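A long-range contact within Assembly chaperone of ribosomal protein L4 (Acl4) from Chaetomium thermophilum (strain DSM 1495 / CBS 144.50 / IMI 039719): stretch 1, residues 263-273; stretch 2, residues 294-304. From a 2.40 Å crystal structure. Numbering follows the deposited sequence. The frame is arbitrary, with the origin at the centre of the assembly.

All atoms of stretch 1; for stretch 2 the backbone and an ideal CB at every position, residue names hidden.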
# COMPACT_ATOMS: atom_id res chain seq x y z
N GLU B 263 -1.11 -13.70 -1.53
CA GLU B 263 -2.13 -13.51 -2.54
C GLU B 263 -1.59 -12.73 -3.74
O GLU B 263 -2.06 -12.92 -4.86
CB GLU B 263 -3.34 -12.81 -1.94
CG GLU B 263 -4.56 -12.78 -2.86
CD GLU B 263 -5.87 -12.68 -2.10
OE1 GLU B 263 -6.89 -12.32 -2.73
OE2 GLU B 263 -5.90 -12.97 -0.88
N VAL B 264 -0.60 -11.87 -3.50
CA VAL B 264 -0.02 -11.10 -4.60
C VAL B 264 0.97 -11.93 -5.42
O VAL B 264 1.06 -11.76 -6.63
CB VAL B 264 0.62 -9.80 -4.09
CG1 VAL B 264 1.37 -9.09 -5.22
CG2 VAL B 264 -0.45 -8.89 -3.53
N TRP B 265 1.70 -12.83 -4.77
CA TRP B 265 2.58 -13.73 -5.50
C TRP B 265 1.73 -14.61 -6.42
O TRP B 265 2.09 -14.85 -7.57
CB TRP B 265 3.43 -14.59 -4.56
CG TRP B 265 4.63 -13.90 -3.99
CD1 TRP B 265 4.84 -13.55 -2.69
CD2 TRP B 265 5.80 -13.47 -4.71
NE1 TRP B 265 6.06 -12.94 -2.55
CE2 TRP B 265 6.67 -12.87 -3.78
CE3 TRP B 265 6.18 -13.54 -6.05
CZ2 TRP B 265 7.90 -12.34 -4.14
CZ3 TRP B 265 7.41 -13.01 -6.41
CH2 TRP B 265 8.26 -12.42 -5.46
N TYR B 266 0.60 -15.06 -5.91
CA TYR B 266 -0.32 -15.87 -6.69
C TYR B 266 -0.88 -15.10 -7.88
O TYR B 266 -0.84 -15.58 -9.01
CB TYR B 266 -1.47 -16.36 -5.81
CG TYR B 266 -2.55 -17.04 -6.61
CD1 TYR B 266 -2.39 -18.34 -7.04
CD2 TYR B 266 -3.72 -16.37 -6.94
CE1 TYR B 266 -3.37 -18.97 -7.78
CE2 TYR B 266 -4.70 -16.98 -7.67
CZ TYR B 266 -4.52 -18.28 -8.09
OH TYR B 266 -5.51 -18.90 -8.83
N LEU B 267 -1.40 -13.91 -7.63
CA LEU B 267 -2.01 -13.12 -8.69
C LEU B 267 -1.00 -12.79 -9.79
O LEU B 267 -1.32 -12.83 -10.97
CB LEU B 267 -2.64 -11.84 -8.13
CG LEU B 267 -3.94 -12.07 -7.36
CD1 LEU B 267 -4.36 -10.79 -6.62
CD2 LEU B 267 -5.07 -12.55 -8.28
N GLY B 268 0.23 -12.48 -9.39
CA GLY B 268 1.29 -12.17 -10.34
C GLY B 268 1.67 -13.40 -11.14
O GLY B 268 1.91 -13.32 -12.35
N GLY B 269 1.73 -14.54 -10.47
CA GLY B 269 2.01 -15.79 -11.13
C GLY B 269 0.91 -16.18 -12.10
O GLY B 269 1.18 -16.66 -13.20
N TYR B 270 -0.34 -15.98 -11.68
CA TYR B 270 -1.48 -16.33 -12.51
C TYR B 270 -1.58 -15.39 -13.70
O TYR B 270 -1.86 -15.83 -14.82
CB TYR B 270 -2.77 -16.31 -11.71
CG TYR B 270 -3.94 -16.90 -12.46
CD1 TYR B 270 -5.03 -16.12 -12.83
CD2 TYR B 270 -3.95 -18.25 -12.81
CE1 TYR B 270 -6.10 -16.66 -13.52
CE2 TYR B 270 -5.01 -18.80 -13.49
CZ TYR B 270 -6.08 -18.01 -13.85
OH TYR B 270 -7.14 -18.55 -14.53
N ALA B 271 -1.35 -14.11 -13.45
CA ALA B 271 -1.39 -13.12 -14.52
C ALA B 271 -0.36 -13.45 -15.59
O ALA B 271 -0.59 -13.25 -16.78
CB ALA B 271 -1.15 -11.72 -13.97
N ARG B 272 0.78 -13.98 -15.16
CA ARG B 272 1.87 -14.30 -16.07
C ARG B 272 1.59 -15.62 -16.78
O ARG B 272 1.99 -15.81 -17.93
CB ARG B 272 3.19 -14.33 -15.30
CG ARG B 272 3.69 -12.93 -14.92
CD ARG B 272 4.82 -12.95 -13.90
NE ARG B 272 5.34 -11.61 -13.65
CZ ARG B 272 4.71 -10.67 -12.95
NH1 ARG B 272 5.27 -9.48 -12.79
NH2 ARG B 272 3.53 -10.91 -12.39
N TYR B 273 0.88 -16.51 -16.10
CA TYR B 273 0.46 -17.78 -16.70
C TYR B 273 -0.55 -17.53 -17.81
O TYR B 273 -0.46 -18.11 -18.90
CB TYR B 273 -0.16 -18.69 -15.63
CG TYR B 273 -0.68 -20.00 -16.17
CD1 TYR B 273 -1.98 -20.10 -16.64
CD2 TYR B 273 0.12 -21.14 -16.20
CE1 TYR B 273 -2.47 -21.29 -17.14
CE2 TYR B 273 -0.37 -22.33 -16.69
CZ TYR B 273 -1.66 -22.41 -17.16
OH TYR B 273 -2.16 -23.60 -17.65
N UNK B 294 9.50 -17.97 -21.78
CA UNK B 294 10.11 -17.11 -20.77
C UNK B 294 9.04 -16.50 -19.87
O UNK B 294 9.26 -16.29 -18.68
CB UNK B 294 10.94 -16.01 -21.43
N UNK B 295 7.87 -16.22 -20.45
CA UNK B 295 6.76 -15.67 -19.68
C UNK B 295 6.22 -16.70 -18.69
O UNK B 295 5.84 -16.35 -17.57
CB UNK B 295 5.64 -15.20 -20.62
N UNK B 296 6.21 -17.96 -19.09
CA UNK B 296 5.76 -19.03 -18.21
C UNK B 296 6.83 -19.39 -17.19
O UNK B 296 6.53 -19.88 -16.11
CB UNK B 296 5.38 -20.27 -19.03
N UNK B 297 8.10 -19.16 -17.53
CA UNK B 297 9.18 -19.40 -16.59
C UNK B 297 9.03 -18.48 -15.38
O UNK B 297 9.10 -18.93 -14.24
CB UNK B 297 10.54 -19.19 -17.26
N UNK B 298 8.80 -17.19 -15.64
CA UNK B 298 8.59 -16.23 -14.56
C UNK B 298 7.30 -16.52 -13.80
O UNK B 298 7.21 -16.29 -12.60
CB UNK B 298 8.56 -14.80 -15.12
N UNK B 299 6.29 -17.04 -14.50
CA UNK B 299 5.05 -17.44 -13.85
C UNK B 299 5.36 -18.51 -12.80
O UNK B 299 4.87 -18.45 -11.68
CB UNK B 299 4.04 -17.95 -14.87
N UNK B 300 6.21 -19.46 -13.18
CA UNK B 300 6.61 -20.54 -12.29
C UNK B 300 7.37 -19.99 -11.08
O UNK B 300 7.19 -20.47 -9.95
CB UNK B 300 7.47 -21.56 -13.04
N UNK B 301 8.23 -19.00 -11.31
CA UNK B 301 9.03 -18.40 -10.24
C UNK B 301 8.15 -17.70 -9.22
O UNK B 301 8.37 -17.80 -8.02
CB UNK B 301 10.04 -17.41 -10.82
N UNK B 302 7.13 -16.99 -9.71
CA UNK B 302 6.19 -16.32 -8.84
C UNK B 302 5.39 -17.33 -8.01
O UNK B 302 5.18 -17.13 -6.81
CB UNK B 302 5.25 -15.44 -9.66
N UNK B 303 4.98 -18.42 -8.64
CA UNK B 303 4.13 -19.41 -7.98
C UNK B 303 4.93 -20.25 -6.99
O UNK B 303 4.43 -20.62 -5.93
CB UNK B 303 3.46 -20.32 -9.02
N UNK B 304 6.17 -20.57 -7.35
CA UNK B 304 7.07 -21.26 -6.42
C UNK B 304 7.22 -20.39 -5.18
O UNK B 304 7.11 -20.86 -4.05
CB UNK B 304 8.43 -21.54 -7.06

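Both stretches are helical, and their axes run nearly antiparallel (163°), approaching to 7.7 Å. The CA atoms of G269 and position 299 lie 4.4 Å apart, a closeness that the glycine's lack of a side chain permits.

Position 294 has no atom of stretch 1 within 5.5 Å of its ideal CB, so a polar residue would suit it as well as any. It is D294, which makes no contact with stretch 1. At 295 CA-to-CB points sideways and the ideal CB is 4.6 Å from R272 O; a small or branched side chain would fit. T295 places CG2 3.4 Å from R272 O.

Position 296 also points sideways, with nothing near its CB, but the Y273 ring and the carbonyl O of Y273 lie within range of a long side chain. An aromatic donor, or a long polar chain, could use both. W296 does: NE1 donates to Y273 O (2.8 Å, 161°), and its five-membered ring makes an offset stack with the Y273 ring (centroids 4.8 Å apart, planes at 12°).

Position 297 is out of reach and tolerant; it is R297, whose NH1 lies 3.4 Å from D294 OD2 in a salt bridge that includes a weak hydrogen bond. At 298 the ideal CB is 4.3 Å from R272 CD, and several modest side chains would do. S298 keeps OG 4.3 Å from that CD.

Position 299 points toward stretch 1, its ideal CB 3.6 Å from G269 O and 3.7 Å from R272 CB. So little space favours a small residue, alanine or serine, and the carbonyl rewards a donor. S299, with chi1 t, donates from OG to G269 O (2.6 Å).

Position 300 points away and 301 sideways, both without a neighbour in stretch 1 near CB; polar chains suit them. They are R300 and K301, the latter's end leading away.

At 302 the ideal CB is 3.6 Å from G269 CA. Beyond it, G268 and G269 leave a gap between W265 and the R272 side chain, suited to a large flat or long apolar group. W302 enters as a knob among these four residues. The edge of W265 meets one face of its ring (six-membered centroids 4.7 Å apart, planes at 61°); over the opposite face the R272 guanidinium lies flat, centres 3.9 Å apart and planes at 19°.

Position 303 points sideways, 5.2 Å from G269 CA at its ideal CB, and a medium apolar chain could reach the Y266 ring. L303 extends CD2 to 4.0 Å from G269 CA and 4.2 Å from Y266 CD1. Position 304 is out of reach, hence unconstrained here; it is R304.

Stretch 2 294-304: DTWRSSRKWLR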
# COMPACT_ATOMS: atom_id res chain seq x y z
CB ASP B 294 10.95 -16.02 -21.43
CG ASP B 294 12.24 -16.55 -22.02
OD1 ASP B 294 12.64 -16.09 -23.11
OD2 ASP B 294 12.86 -17.43 -21.38
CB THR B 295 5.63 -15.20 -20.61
OG1 THR B 295 6.16 -14.31 -21.60
CG2 THR B 295 4.54 -14.49 -19.82
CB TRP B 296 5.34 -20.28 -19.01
CG TRP B 296 3.85 -20.41 -19.22
CD1 TRP B 296 2.92 -19.42 -19.11
CD2 TRP B 296 3.13 -21.60 -19.57
NE1 TRP B 296 1.66 -19.92 -19.38
CE2 TRP B 296 1.77 -21.25 -19.66
CE3 TRP B 296 3.51 -22.92 -19.83
CZ2 TRP B 296 0.78 -22.18 -19.99
CZ3 TRP B 296 2.53 -23.84 -20.15
CH2 TRP B 296 1.18 -23.47 -20.23
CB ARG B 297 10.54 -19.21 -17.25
CG ARG B 297 10.99 -20.44 -18.03
CD ARG B 297 12.34 -20.23 -18.69
NE ARG B 297 12.76 -21.44 -19.40
CZ ARG B 297 12.61 -21.64 -20.71
NH1 ARG B 297 12.06 -20.70 -21.48
NH2 ARG B 297 13.02 -22.77 -21.25
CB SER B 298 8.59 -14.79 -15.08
OG SER B 298 7.88 -14.68 -16.30
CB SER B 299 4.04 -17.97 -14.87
OG SER B 299 2.86 -18.42 -14.23
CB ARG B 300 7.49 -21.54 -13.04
CG ARG B 300 7.61 -22.88 -12.36
CD ARG B 300 9.02 -23.44 -12.51
NE ARG B 300 9.46 -23.48 -13.90
CZ ARG B 300 10.73 -23.65 -14.27
NH1 ARG B 300 11.68 -23.81 -13.36
NH2 ARG B 300 11.04 -23.67 -15.56
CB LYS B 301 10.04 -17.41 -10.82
CG LYS B 301 11.12 -18.06 -11.67
CD LYS B 301 11.97 -17.02 -12.41
CE LYS B 301 12.93 -17.69 -13.40
NZ LYS B 301 13.69 -16.70 -14.23
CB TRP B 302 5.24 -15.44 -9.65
CG TRP B 302 5.82 -14.10 -10.01
CD1 TRP B 302 6.82 -13.84 -10.89
CD2 TRP B 302 5.41 -12.82 -9.49
NE1 TRP B 302 7.07 -12.49 -10.95
CE2 TRP B 302 6.22 -11.84 -10.10
CE3 TRP B 302 4.44 -12.42 -8.57
CZ2 TRP B 302 6.08 -10.48 -9.82
CZ3 TRP B 302 4.31 -11.07 -8.29
CH2 TRP B 302 5.13 -10.12 -8.91
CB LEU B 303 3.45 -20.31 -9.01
CG LEU B 303 2.40 -19.63 -9.90
CD1 LEU B 303 1.96 -20.58 -11.00
CD2 LEU B 303 1.20 -19.15 -9.09
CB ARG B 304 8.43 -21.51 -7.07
CG ARG B 304 8.42 -22.61 -8.13
CD ARG B 304 8.90 -23.94 -7.57
NE ARG B 304 8.73 -25.03 -8.53
CZ ARG B 304 9.57 -25.28 -9.54
NH1 ARG B 304 10.64 -24.53 -9.74
NH2 ARG B 304 9.32 -26.30 -10.35
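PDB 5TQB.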